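Local atomic coordinates of integral membrane indolylacetylinositol arabinosyltransferase EmbB (Mycolicibacterium smegmatis MC2 155, PDB entry 7BVC), a protein that is an arabinosyltransferase of the mycobacterial membrane that probably polymerises arabinose into the arabinan of cell-wall arabinogalactan and is seen here with ethambutol bound. Residues B[607-615]-B[683-691]. Residues are numbered along the deposited sequence; the frame is centred on the assembly and turned at random.
Sequences SARNRMAFL and VDRLTAAPI
The first two turns of helix 608-625 lie against the end of helix 682-686 and the start of helix 690-712, with the CA atoms of Arg-611 and Thr-687 6.3 Å apart. Arg-611 carries the polar part. Its chain bends at chi3 (-92°), which turns the guanidinium against the last turn of helix 682-686. There Arg-611 NH1 donates to Thr-687 OG1 at 2.9 Å, with the hydroxyl oxygen close to the guanidinium plane, and it also bonds to Asp-684 OD1 at 3.1 Å, this time tilted from the plane. The carboxylate uses the anti lone pair of OD1, and a weak bond from NH2 to the same oxygen completes the salt bridge. NE is occupied too, by the carbonyl of Leu-605, so bonds at three nitrogens limit how the group can rotate. Thr-687, the first residue to leave helical geometry, donates a hydrogen bond from its hydroxyl back to Val-683 O, which also takes the Thr-687 backbone N-H from the opposite face. Helices 608-625 and 690-712 are predicted to cross the membrane in this emb-family enzyme, whose membrane domain is GT-C-like, helix 682-686 being the short turn that leads into the second; the contact sits beside a bound cardiolipin, to which Arg-609 makes a salt bridge. On the apolar side, Val-683 slots between Ala-608 and Met-612, its CG2 4.1 Å from Met-612 SD; the Met-612 side chain also touches Trp-668 of helix 654-675. Leu-615 spans the break between the two helices: CD2 meets Leu-686 CB and Thr-687 CG2, while Leu-615 CD1 reaches Pro-690 CB at 4.3 Å. With CG anti to the backbone N (chi1 -168°), the Phe-614 ring presents its edge to Ile-691, Phe-614 CZ lying 4.0 Å from Ile-691 CD1, and Pro-690 CG comes to the same rim near Phe-614 CD2. Helix 527-545 packs on both Phe-614 and Ile-691.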
# COMPACT_ATOMS: atom_id res chain seq x y z
N SER B 607 30.17 29.77 9.29
CA SER B 607 29.08 30.56 9.84
C SER B 607 28.24 29.70 10.78
O SER B 607 28.03 28.51 10.54
CB SER B 607 28.20 31.13 8.73
OG SER B 607 27.33 30.13 8.21
N ALA B 608 27.76 30.33 11.86
CA ALA B 608 27.06 29.58 12.90
C ALA B 608 25.68 29.11 12.44
O ALA B 608 25.23 28.03 12.85
CB ALA B 608 26.93 30.43 14.16
N ARG B 609 25.00 29.89 11.60
CA ARG B 609 23.62 29.54 11.25
C ARG B 609 23.56 28.32 10.33
O ARG B 609 22.62 27.54 10.42
CB ARG B 609 22.91 30.74 10.62
CG ARG B 609 23.31 31.05 9.19
CD ARG B 609 22.18 31.78 8.48
NE ARG B 609 22.60 32.36 7.21
CZ ARG B 609 22.56 31.72 6.05
NH1 ARG B 609 22.96 32.33 4.94
NH2 ARG B 609 22.11 30.48 5.99
N ASN B 610 24.57 28.13 9.48
CA ASN B 610 24.59 26.94 8.64
C ASN B 610 24.78 25.68 9.47
O ASN B 610 24.11 24.67 9.25
CB ASN B 610 25.69 27.07 7.59
CG ASN B 610 25.45 28.21 6.62
OD1 ASN B 610 24.33 28.40 6.14
ND2 ASN B 610 26.49 28.98 6.33
N ARG B 611 25.68 25.73 10.45
CA ARG B 611 25.89 24.58 11.32
C ARG B 611 24.67 24.33 12.20
O ARG B 611 24.33 23.17 12.47
CB ARG B 611 27.15 24.80 12.16
CG ARG B 611 28.43 24.68 11.35
CD ARG B 611 29.67 24.73 12.22
NE ARG B 611 30.18 26.09 12.37
CZ ARG B 611 30.34 26.70 13.54
NH1 ARG B 611 30.01 26.07 14.66
NH2 ARG B 611 30.82 27.93 13.59
N MET B 612 23.99 25.39 12.63
CA MET B 612 22.76 25.21 13.39
C MET B 612 21.67 24.57 12.53
O MET B 612 20.92 23.72 13.01
CB MET B 612 22.29 26.54 13.96
CG MET B 612 21.50 26.42 15.24
SD MET B 612 22.53 25.87 16.62
CE MET B 612 21.32 25.01 17.61
N ALA B 613 21.58 24.97 11.26
CA ALA B 613 20.60 24.36 10.37
C ALA B 613 20.91 22.89 10.13
O ALA B 613 20.00 22.05 10.05
CB ALA B 613 20.55 25.12 9.05
N PHE B 614 22.20 22.54 10.02
CA PHE B 614 22.55 21.13 9.86
C PHE B 614 22.22 20.33 11.11
O PHE B 614 21.76 19.19 11.02
CB PHE B 614 24.02 20.98 9.49
CG PHE B 614 24.38 19.60 9.04
CD1 PHE B 614 23.97 19.14 7.81
CD2 PHE B 614 25.11 18.75 9.85
CE1 PHE B 614 24.28 17.86 7.39
CE2 PHE B 614 25.43 17.48 9.44
CZ PHE B 614 25.02 17.03 8.20
N LEU B 615 22.46 20.91 12.29
CA LEU B 615 22.05 20.25 13.53
C LEU B 615 20.55 20.03 13.57
O LEU B 615 20.07 18.97 14.00
CB LEU B 615 22.51 21.08 14.73
CG LEU B 615 22.20 20.51 16.11
CD1 LEU B 615 22.86 19.16 16.28
CD2 LEU B 615 22.65 21.47 17.20
N VAL B 683 27.34 27.38 19.86
CA VAL B 683 27.19 26.61 18.64
C VAL B 683 28.47 25.86 18.32
O VAL B 683 28.43 24.73 17.81
CB VAL B 683 26.76 27.52 17.47
CG1 VAL B 683 26.51 26.71 16.22
CG2 VAL B 683 25.52 28.31 17.85
N ASP B 684 29.63 26.46 18.63
CA ASP B 684 30.89 25.76 18.45
C ASP B 684 30.97 24.50 19.29
O ASP B 684 31.60 23.51 18.89
CB ASP B 684 32.06 26.68 18.78
CG ASP B 684 32.20 27.83 17.80
OD1 ASP B 684 31.80 27.66 16.63
OD2 ASP B 684 32.71 28.89 18.20
N ARG B 685 30.33 24.50 20.46
CA ARG B 685 30.29 23.31 21.30
C ARG B 685 29.27 22.30 20.80
O ARG B 685 29.53 21.10 20.81
CB ARG B 685 29.98 23.70 22.75
CG ARG B 685 31.07 24.51 23.43
CD ARG B 685 30.63 24.97 24.81
NE ARG B 685 31.56 25.93 25.39
CZ ARG B 685 31.26 26.75 26.39
NH1 ARG B 685 30.05 26.72 26.93
NH2 ARG B 685 32.17 27.59 26.86
N LEU B 686 28.10 22.78 20.36
CA LEU B 686 27.02 21.86 19.99
C LEU B 686 27.24 21.22 18.63
O LEU B 686 26.74 20.11 18.39
CB LEU B 686 25.68 22.59 20.01
CG LEU B 686 25.21 23.13 21.36
CD1 LEU B 686 23.99 24.02 21.17
CD2 LEU B 686 24.89 21.99 22.31
N THR B 687 27.97 21.87 17.73
CA THR B 687 28.06 21.43 16.34
C THR B 687 29.45 20.90 15.99
O THR B 687 29.99 21.20 14.92
CB THR B 687 27.68 22.57 15.40
OG1 THR B 687 28.61 23.65 15.56
CG2 THR B 687 26.28 23.06 15.70
N ALA B 688 30.03 20.11 16.88
CA ALA B 688 31.29 19.41 16.61
C ALA B 688 30.98 17.92 16.51
O ALA B 688 30.73 17.26 17.52
CB ALA B 688 32.31 19.70 17.71
N ALA B 689 31.00 17.41 15.28
CA ALA B 689 30.75 16.00 14.98
C ALA B 689 29.39 15.54 15.50
O ALA B 689 29.33 14.76 16.46
CB ALA B 689 31.86 15.12 15.57
N PRO B 690 28.28 16.00 14.91
CA PRO B 690 26.96 15.54 15.37
C PRO B 690 26.58 14.18 14.79
O PRO B 690 25.80 13.44 15.40
CB PRO B 690 26.02 16.64 14.87
CG PRO B 690 26.69 17.17 13.65
CD PRO B 690 28.17 17.03 13.86
N ILE B 691 27.12 13.85 13.62
CA ILE B 691 26.81 12.60 12.93
C ILE B 691 27.35 11.40 13.70
O ILE B 691 26.63 10.40 13.83
CB ILE B 691 27.35 12.62 11.49
CG1 ILE B 691 26.77 13.82 10.73
CG2 ILE B 691 27.01 11.33 10.78
CD1 ILE B 691 27.15 13.84 9.27